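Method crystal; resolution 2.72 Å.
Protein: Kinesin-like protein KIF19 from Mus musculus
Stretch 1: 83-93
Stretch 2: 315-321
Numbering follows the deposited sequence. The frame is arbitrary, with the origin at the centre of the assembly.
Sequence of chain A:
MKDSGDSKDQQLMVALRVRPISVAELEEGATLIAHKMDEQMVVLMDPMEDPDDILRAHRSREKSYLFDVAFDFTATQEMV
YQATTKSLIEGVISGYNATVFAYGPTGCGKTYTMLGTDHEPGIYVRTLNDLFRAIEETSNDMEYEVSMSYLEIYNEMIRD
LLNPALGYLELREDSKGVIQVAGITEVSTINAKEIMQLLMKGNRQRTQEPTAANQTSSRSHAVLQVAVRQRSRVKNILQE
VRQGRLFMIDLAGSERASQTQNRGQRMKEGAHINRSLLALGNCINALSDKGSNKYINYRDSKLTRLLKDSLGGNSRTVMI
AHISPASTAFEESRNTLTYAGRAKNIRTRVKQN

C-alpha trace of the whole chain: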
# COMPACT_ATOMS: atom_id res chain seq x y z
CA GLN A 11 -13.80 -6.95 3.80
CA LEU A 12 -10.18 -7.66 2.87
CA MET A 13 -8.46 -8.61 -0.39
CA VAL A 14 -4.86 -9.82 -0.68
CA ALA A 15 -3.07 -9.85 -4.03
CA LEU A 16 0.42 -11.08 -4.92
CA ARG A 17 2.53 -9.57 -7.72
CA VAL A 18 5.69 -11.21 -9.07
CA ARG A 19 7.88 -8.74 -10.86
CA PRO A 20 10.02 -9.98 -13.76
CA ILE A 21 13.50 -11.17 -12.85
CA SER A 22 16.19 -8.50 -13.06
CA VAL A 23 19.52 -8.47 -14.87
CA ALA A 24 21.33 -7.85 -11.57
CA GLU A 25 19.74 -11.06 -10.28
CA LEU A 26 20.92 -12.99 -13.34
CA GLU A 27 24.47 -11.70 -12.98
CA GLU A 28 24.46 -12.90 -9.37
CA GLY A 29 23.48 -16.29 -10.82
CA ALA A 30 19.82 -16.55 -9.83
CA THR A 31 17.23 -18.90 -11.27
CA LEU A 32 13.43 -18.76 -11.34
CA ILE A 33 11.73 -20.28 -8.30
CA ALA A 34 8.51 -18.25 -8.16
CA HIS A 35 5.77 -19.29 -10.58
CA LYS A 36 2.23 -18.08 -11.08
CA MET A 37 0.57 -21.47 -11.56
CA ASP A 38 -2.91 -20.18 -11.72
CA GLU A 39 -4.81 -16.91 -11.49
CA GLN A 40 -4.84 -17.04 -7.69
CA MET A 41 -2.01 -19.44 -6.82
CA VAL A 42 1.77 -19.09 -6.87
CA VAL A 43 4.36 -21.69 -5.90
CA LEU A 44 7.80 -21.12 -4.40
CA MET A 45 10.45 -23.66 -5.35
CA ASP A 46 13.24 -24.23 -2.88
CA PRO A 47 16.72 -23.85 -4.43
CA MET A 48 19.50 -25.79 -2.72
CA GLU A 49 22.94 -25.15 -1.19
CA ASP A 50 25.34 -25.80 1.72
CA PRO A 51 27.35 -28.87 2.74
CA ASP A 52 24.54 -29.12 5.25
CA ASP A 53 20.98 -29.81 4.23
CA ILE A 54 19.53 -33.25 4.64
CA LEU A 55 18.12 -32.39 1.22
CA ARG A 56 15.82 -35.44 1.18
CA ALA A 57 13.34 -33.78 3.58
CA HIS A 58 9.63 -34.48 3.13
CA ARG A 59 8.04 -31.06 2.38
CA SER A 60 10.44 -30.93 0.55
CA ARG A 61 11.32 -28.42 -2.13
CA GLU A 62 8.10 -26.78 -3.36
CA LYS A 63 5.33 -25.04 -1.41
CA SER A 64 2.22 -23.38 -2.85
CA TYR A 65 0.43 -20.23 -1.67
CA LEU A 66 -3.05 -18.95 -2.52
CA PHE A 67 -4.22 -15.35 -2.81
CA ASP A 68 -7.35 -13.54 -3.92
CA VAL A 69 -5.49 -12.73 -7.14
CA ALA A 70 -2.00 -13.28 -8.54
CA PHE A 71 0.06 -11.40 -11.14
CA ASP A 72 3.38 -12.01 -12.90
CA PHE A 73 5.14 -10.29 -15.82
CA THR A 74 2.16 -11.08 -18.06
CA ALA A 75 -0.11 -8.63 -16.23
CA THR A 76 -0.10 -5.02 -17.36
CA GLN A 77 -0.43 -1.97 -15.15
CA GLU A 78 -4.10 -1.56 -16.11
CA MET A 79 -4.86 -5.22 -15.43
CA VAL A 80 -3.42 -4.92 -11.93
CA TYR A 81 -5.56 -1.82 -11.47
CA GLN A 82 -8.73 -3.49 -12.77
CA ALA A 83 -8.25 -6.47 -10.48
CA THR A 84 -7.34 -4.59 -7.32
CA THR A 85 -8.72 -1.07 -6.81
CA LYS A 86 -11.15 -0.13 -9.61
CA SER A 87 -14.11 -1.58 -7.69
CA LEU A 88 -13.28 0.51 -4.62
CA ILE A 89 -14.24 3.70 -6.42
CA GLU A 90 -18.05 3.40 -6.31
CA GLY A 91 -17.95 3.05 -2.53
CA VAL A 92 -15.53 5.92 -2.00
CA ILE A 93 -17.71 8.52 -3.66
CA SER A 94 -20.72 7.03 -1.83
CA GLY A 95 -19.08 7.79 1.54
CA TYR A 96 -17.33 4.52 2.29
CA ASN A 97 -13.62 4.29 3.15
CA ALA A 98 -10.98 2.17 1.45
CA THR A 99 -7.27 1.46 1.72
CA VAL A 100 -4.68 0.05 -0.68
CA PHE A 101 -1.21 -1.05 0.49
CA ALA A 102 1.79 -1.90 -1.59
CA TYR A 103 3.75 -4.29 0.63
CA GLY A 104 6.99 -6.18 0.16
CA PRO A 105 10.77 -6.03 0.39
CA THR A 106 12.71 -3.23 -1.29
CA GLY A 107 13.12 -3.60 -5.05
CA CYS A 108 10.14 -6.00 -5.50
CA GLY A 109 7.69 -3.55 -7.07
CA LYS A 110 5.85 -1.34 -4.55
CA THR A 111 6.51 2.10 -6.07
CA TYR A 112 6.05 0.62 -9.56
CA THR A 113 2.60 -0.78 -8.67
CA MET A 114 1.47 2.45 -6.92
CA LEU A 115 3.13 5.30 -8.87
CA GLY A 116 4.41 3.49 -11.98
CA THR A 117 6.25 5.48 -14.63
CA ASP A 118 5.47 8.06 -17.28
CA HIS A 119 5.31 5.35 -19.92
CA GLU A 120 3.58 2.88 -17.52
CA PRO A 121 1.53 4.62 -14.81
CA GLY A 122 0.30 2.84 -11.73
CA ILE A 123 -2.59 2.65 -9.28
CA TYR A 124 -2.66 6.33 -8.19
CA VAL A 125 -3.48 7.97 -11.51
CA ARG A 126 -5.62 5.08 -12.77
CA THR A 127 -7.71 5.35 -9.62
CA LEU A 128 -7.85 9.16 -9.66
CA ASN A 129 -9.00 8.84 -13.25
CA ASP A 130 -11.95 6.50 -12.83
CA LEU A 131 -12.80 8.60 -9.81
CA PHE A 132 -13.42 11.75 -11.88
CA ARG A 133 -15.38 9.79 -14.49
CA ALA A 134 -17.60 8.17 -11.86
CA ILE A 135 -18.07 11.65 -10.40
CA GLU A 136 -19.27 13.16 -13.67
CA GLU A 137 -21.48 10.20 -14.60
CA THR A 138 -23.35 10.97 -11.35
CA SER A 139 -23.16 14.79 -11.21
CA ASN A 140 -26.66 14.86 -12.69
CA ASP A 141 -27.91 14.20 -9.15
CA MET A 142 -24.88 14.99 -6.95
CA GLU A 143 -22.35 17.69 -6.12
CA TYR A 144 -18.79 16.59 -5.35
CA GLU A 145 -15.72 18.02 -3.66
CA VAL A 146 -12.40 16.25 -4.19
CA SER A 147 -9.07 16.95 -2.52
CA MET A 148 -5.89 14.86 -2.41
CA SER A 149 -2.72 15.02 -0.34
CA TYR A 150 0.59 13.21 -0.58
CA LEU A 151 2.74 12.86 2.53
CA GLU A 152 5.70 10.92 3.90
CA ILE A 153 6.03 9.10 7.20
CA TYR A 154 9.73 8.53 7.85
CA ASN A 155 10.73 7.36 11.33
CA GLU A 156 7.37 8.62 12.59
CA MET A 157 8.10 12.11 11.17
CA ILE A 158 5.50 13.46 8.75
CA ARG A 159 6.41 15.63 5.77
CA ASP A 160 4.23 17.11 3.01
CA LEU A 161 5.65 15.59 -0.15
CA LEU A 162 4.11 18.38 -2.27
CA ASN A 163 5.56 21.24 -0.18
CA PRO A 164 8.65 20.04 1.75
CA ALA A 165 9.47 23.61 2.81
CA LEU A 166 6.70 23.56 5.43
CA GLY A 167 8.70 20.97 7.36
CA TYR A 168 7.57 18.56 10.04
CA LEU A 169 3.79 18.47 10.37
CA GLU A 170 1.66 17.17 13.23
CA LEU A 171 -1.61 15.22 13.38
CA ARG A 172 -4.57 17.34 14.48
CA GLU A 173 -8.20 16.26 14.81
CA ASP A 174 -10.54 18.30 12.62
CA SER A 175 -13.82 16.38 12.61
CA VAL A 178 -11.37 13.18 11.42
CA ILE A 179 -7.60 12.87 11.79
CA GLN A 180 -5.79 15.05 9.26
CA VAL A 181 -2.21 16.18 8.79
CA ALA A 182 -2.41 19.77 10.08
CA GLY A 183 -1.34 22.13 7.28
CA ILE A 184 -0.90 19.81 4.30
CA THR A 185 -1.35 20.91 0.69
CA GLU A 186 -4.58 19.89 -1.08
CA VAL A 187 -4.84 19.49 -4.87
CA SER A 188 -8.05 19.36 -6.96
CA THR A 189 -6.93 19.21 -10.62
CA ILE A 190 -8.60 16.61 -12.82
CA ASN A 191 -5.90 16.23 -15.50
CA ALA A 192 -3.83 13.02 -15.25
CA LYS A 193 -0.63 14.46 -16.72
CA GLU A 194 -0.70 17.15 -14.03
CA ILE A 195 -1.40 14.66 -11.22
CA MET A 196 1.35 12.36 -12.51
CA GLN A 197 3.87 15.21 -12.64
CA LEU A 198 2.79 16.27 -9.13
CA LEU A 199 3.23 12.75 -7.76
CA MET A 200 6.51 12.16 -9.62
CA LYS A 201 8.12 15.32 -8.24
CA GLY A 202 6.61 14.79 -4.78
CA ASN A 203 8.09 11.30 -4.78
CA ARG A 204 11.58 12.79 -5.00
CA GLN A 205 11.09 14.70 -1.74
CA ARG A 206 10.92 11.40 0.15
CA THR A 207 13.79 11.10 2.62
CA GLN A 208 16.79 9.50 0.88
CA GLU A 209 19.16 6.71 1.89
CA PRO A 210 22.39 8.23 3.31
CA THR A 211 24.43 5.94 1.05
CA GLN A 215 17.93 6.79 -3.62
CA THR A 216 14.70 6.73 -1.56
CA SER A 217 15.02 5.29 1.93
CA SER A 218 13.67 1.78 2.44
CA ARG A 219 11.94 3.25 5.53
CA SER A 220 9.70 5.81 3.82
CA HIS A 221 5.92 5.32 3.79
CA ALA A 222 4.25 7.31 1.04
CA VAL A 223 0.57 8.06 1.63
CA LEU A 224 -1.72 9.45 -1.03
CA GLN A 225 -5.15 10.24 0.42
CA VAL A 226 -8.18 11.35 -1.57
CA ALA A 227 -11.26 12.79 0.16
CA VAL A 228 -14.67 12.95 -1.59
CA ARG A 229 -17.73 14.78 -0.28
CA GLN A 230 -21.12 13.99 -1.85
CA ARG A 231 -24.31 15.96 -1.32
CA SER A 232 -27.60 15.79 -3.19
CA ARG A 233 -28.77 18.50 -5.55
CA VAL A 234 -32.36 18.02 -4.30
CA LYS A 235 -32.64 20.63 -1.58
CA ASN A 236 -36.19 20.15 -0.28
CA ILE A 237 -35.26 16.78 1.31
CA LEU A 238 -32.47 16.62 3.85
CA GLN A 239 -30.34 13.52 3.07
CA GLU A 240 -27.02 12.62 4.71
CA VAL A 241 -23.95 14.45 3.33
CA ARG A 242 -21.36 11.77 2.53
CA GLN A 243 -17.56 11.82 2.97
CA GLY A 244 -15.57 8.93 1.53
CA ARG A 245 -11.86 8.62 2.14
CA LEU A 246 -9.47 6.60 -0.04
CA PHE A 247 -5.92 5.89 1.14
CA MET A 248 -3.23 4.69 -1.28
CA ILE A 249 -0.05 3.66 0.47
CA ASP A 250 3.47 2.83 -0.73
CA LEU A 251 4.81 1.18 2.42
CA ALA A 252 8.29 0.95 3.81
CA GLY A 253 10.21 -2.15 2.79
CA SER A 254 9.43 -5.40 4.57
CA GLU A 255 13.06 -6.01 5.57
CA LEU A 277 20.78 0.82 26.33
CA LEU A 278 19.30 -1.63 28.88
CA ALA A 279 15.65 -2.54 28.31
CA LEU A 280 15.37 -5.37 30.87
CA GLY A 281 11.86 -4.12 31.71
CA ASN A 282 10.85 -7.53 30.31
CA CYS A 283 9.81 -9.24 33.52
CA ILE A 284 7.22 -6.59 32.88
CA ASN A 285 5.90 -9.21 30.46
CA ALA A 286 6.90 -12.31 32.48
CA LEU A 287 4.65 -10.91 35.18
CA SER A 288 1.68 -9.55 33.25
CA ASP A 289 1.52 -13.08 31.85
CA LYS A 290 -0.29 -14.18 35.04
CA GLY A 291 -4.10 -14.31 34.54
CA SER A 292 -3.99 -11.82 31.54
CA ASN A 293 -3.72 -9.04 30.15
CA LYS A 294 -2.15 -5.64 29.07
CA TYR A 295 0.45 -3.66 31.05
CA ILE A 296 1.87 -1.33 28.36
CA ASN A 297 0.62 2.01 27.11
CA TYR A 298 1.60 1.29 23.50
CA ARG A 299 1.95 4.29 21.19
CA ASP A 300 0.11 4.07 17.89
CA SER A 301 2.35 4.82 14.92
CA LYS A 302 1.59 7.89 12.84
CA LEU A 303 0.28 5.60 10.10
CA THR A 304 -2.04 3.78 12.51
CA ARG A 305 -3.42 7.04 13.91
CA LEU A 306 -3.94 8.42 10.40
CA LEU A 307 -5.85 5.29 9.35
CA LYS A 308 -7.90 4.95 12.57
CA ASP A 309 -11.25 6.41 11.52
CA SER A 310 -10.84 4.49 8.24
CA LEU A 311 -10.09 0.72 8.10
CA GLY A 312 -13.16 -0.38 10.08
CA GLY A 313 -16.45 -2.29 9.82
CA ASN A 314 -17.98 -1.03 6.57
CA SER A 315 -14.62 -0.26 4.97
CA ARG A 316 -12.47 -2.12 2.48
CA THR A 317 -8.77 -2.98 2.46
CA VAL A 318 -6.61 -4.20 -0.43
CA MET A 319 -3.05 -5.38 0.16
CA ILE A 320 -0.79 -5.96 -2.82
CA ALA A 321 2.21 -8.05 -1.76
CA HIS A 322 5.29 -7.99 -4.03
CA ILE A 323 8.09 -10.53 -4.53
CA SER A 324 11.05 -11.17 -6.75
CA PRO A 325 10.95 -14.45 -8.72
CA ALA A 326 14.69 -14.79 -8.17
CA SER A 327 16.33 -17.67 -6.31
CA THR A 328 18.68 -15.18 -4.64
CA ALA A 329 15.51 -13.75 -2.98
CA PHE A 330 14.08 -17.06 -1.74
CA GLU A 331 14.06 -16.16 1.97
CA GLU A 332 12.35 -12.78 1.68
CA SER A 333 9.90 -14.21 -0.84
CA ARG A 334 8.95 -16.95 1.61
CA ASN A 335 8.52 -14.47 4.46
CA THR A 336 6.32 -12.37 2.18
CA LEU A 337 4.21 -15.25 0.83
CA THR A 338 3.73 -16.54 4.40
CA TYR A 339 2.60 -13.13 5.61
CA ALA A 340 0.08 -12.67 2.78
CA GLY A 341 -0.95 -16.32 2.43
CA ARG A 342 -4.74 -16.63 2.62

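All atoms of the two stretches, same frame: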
# COMPACT_ATOMS: atom_id res chain seq x y z
N ALA A 83 -8.03 -5.38 -11.40
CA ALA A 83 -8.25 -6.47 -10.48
C ALA A 83 -8.12 -6.08 -9.03
O ALA A 83 -8.47 -6.88 -8.15
CB ALA A 83 -7.26 -7.61 -10.77
N THR A 84 -7.62 -4.89 -8.72
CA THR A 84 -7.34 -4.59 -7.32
C THR A 84 -8.17 -3.44 -6.77
O THR A 84 -8.84 -3.62 -5.73
CB THR A 84 -5.84 -4.29 -7.10
OG1 THR A 84 -5.41 -3.27 -8.01
CG2 THR A 84 -5.03 -5.53 -7.33
N THR A 85 -8.15 -2.27 -7.42
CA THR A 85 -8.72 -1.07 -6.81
C THR A 85 -9.85 -0.42 -7.59
O THR A 85 -10.53 0.44 -7.03
CB THR A 85 -7.62 -0.03 -6.56
OG1 THR A 85 -7.06 0.39 -7.81
CG2 THR A 85 -6.51 -0.62 -5.76
N LYS A 86 -10.09 -0.78 -8.85
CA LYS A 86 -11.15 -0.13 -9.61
C LYS A 86 -12.48 -0.19 -8.87
O LYS A 86 -13.19 0.82 -8.75
CB LYS A 86 -11.27 -0.78 -11.00
CG LYS A 86 -12.27 -0.11 -11.91
CD LYS A 86 -12.64 -1.03 -13.05
CE LYS A 86 -13.74 -0.48 -13.94
NZ LYS A 86 -13.31 0.70 -14.74
N SER A 87 -12.83 -1.37 -8.34
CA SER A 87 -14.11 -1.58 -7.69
C SER A 87 -14.24 -0.87 -6.36
O SER A 87 -15.34 -0.85 -5.80
CB SER A 87 -14.34 -3.07 -7.48
OG SER A 87 -13.52 -3.58 -6.44
N LEU A 88 -13.16 -0.30 -5.82
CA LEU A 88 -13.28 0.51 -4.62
C LEU A 88 -13.97 1.84 -4.89
O LEU A 88 -14.51 2.44 -3.96
CB LEU A 88 -11.91 0.81 -4.01
CG LEU A 88 -11.07 -0.40 -3.61
CD1 LEU A 88 -9.72 0.06 -3.06
CD2 LEU A 88 -11.83 -1.25 -2.62
N ILE A 89 -13.93 2.30 -6.14
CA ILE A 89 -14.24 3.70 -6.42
C ILE A 89 -15.70 4.02 -6.10
O ILE A 89 -15.99 5.03 -5.46
CB ILE A 89 -13.88 4.00 -7.88
CG1 ILE A 89 -12.37 3.88 -8.04
CG2 ILE A 89 -14.35 5.40 -8.29
CD1 ILE A 89 -11.91 3.88 -9.43
N GLU A 90 -16.63 3.15 -6.53
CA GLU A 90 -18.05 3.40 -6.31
C GLU A 90 -18.35 3.65 -4.84
O GLU A 90 -19.10 4.57 -4.50
CB GLU A 90 -18.88 2.22 -6.82
N GLY A 91 -17.74 2.86 -3.95
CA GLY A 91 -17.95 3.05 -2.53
C GLY A 91 -17.35 4.35 -2.00
O GLY A 91 -17.92 4.98 -1.11
N VAL A 92 -16.21 4.76 -2.55
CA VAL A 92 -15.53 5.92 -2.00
C VAL A 92 -16.35 7.18 -2.24
O VAL A 92 -16.47 8.04 -1.36
CB VAL A 92 -14.10 6.04 -2.56
CG1 VAL A 92 -13.49 7.37 -2.17
CG2 VAL A 92 -13.24 4.91 -2.01
N ILE A 93 -16.94 7.31 -3.42
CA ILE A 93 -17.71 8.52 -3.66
C ILE A 93 -19.06 8.45 -2.97
O ILE A 93 -19.69 9.48 -2.74
CB ILE A 93 -17.84 8.81 -5.16
CG1 ILE A 93 -18.51 7.67 -5.90
CG2 ILE A 93 -16.48 9.04 -5.80
CD1 ILE A 93 -18.67 8.01 -7.36
N SER A 315 -15.73 -0.85 5.71
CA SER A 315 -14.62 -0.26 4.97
C SER A 315 -13.72 -1.36 4.42
O SER A 315 -13.54 -2.41 5.05
CB SER A 315 -13.81 0.71 5.83
OG SER A 315 -13.13 0.01 6.85
N ARG A 316 -13.16 -1.10 3.25
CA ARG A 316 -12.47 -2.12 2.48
C ARG A 316 -10.97 -1.91 2.54
O ARG A 316 -10.49 -0.78 2.72
CB ARG A 316 -12.97 -2.11 1.03
CG ARG A 316 -14.43 -2.52 0.90
CD ARG A 316 -15.11 -1.58 -0.05
NE ARG A 316 -15.01 -0.20 0.43
CZ ARG A 316 -15.13 0.88 -0.34
NH1 ARG A 316 -15.36 0.77 -1.66
NH2 ARG A 316 -15.02 2.09 0.21
N THR A 317 -10.23 -3.02 2.43
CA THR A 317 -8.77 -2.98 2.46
C THR A 317 -8.25 -3.93 1.39
O THR A 317 -8.73 -5.05 1.28
CB THR A 317 -8.21 -3.38 3.83
OG1 THR A 317 -8.71 -2.49 4.82
CG2 THR A 317 -6.68 -3.31 3.82
N VAL A 318 -7.26 -3.45 0.64
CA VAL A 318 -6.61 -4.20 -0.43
C VAL A 318 -5.12 -4.15 -0.17
O VAL A 318 -4.52 -3.07 -0.20
CB VAL A 318 -6.93 -3.60 -1.81
CG1 VAL A 318 -6.18 -4.36 -2.91
CG2 VAL A 318 -8.41 -3.60 -2.05
N MET A 319 -4.51 -5.30 0.07
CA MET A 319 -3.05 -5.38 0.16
C MET A 319 -2.51 -6.02 -1.10
O MET A 319 -3.00 -7.07 -1.53
CB MET A 319 -2.57 -6.18 1.36
CG MET A 319 -1.06 -6.33 1.32
SD MET A 319 -0.33 -7.28 2.66
CE MET A 319 -1.15 -8.84 2.44
N ILE A 320 -1.49 -5.40 -1.68
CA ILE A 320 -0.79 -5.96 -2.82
C ILE A 320 0.63 -6.29 -2.35
O ILE A 320 1.48 -5.40 -2.23
CB ILE A 320 -0.77 -5.02 -4.02
CG1 ILE A 320 -2.19 -4.62 -4.38
CG2 ILE A 320 -0.09 -5.68 -5.19
CD1 ILE A 320 -2.25 -3.80 -5.66
N ALA A 321 0.87 -7.57 -2.08
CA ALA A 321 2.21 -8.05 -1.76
C ALA A 321 3.04 -8.23 -3.03
O ALA A 321 2.53 -8.64 -4.08
CB ALA A 321 2.12 -9.37 -1.00

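Residues 315-321 form an extended strand, with phi/psi values such as -128/116 at Val 318, whereas 83-93 is largely helical in its torsions, with a regular helix across 89-93. The two backbones stay apart: CA of Thr 84 lies 6.9 Å from CA of Val 318, and CA of Leu 88 lies 7.6 Å from CA of Arg 316. Rising numbers in one stretch thus pair with falling numbers in the other, and side chains fill the gap. Strand alternation selects them: Arg 316, Val 318 and Ile 320 point toward the first stretch, while Thr 317 points away.

The apolar contacts follow this register. CG2 of Thr 84 meets CD1 of Ile 320 at 3.7 Å, and CD1 of Leu 88 meets CG2 of Val 318 at 4.0 Å. The CA-to-CB bond of Leu 88 runs sideways, but the end of its side chain comes nearer, placing CD2 3.9 Å from CB of Arg 316.

The single hydrogen bond across the stretches runs from NH1 of Arg 316 to O of Leu 88 (3.0 Å, N-H...O angle 138°). This carbonyl lies near the guanidinium plane, at its edge, and also accepts from N of Val 92 at 3.2 Å. Gly 91 leaves room for the arginine: its CA is 3.6 Å from NH1 of Arg 316, and an ideal CB would clash with that nitrogen at 2.3 Å.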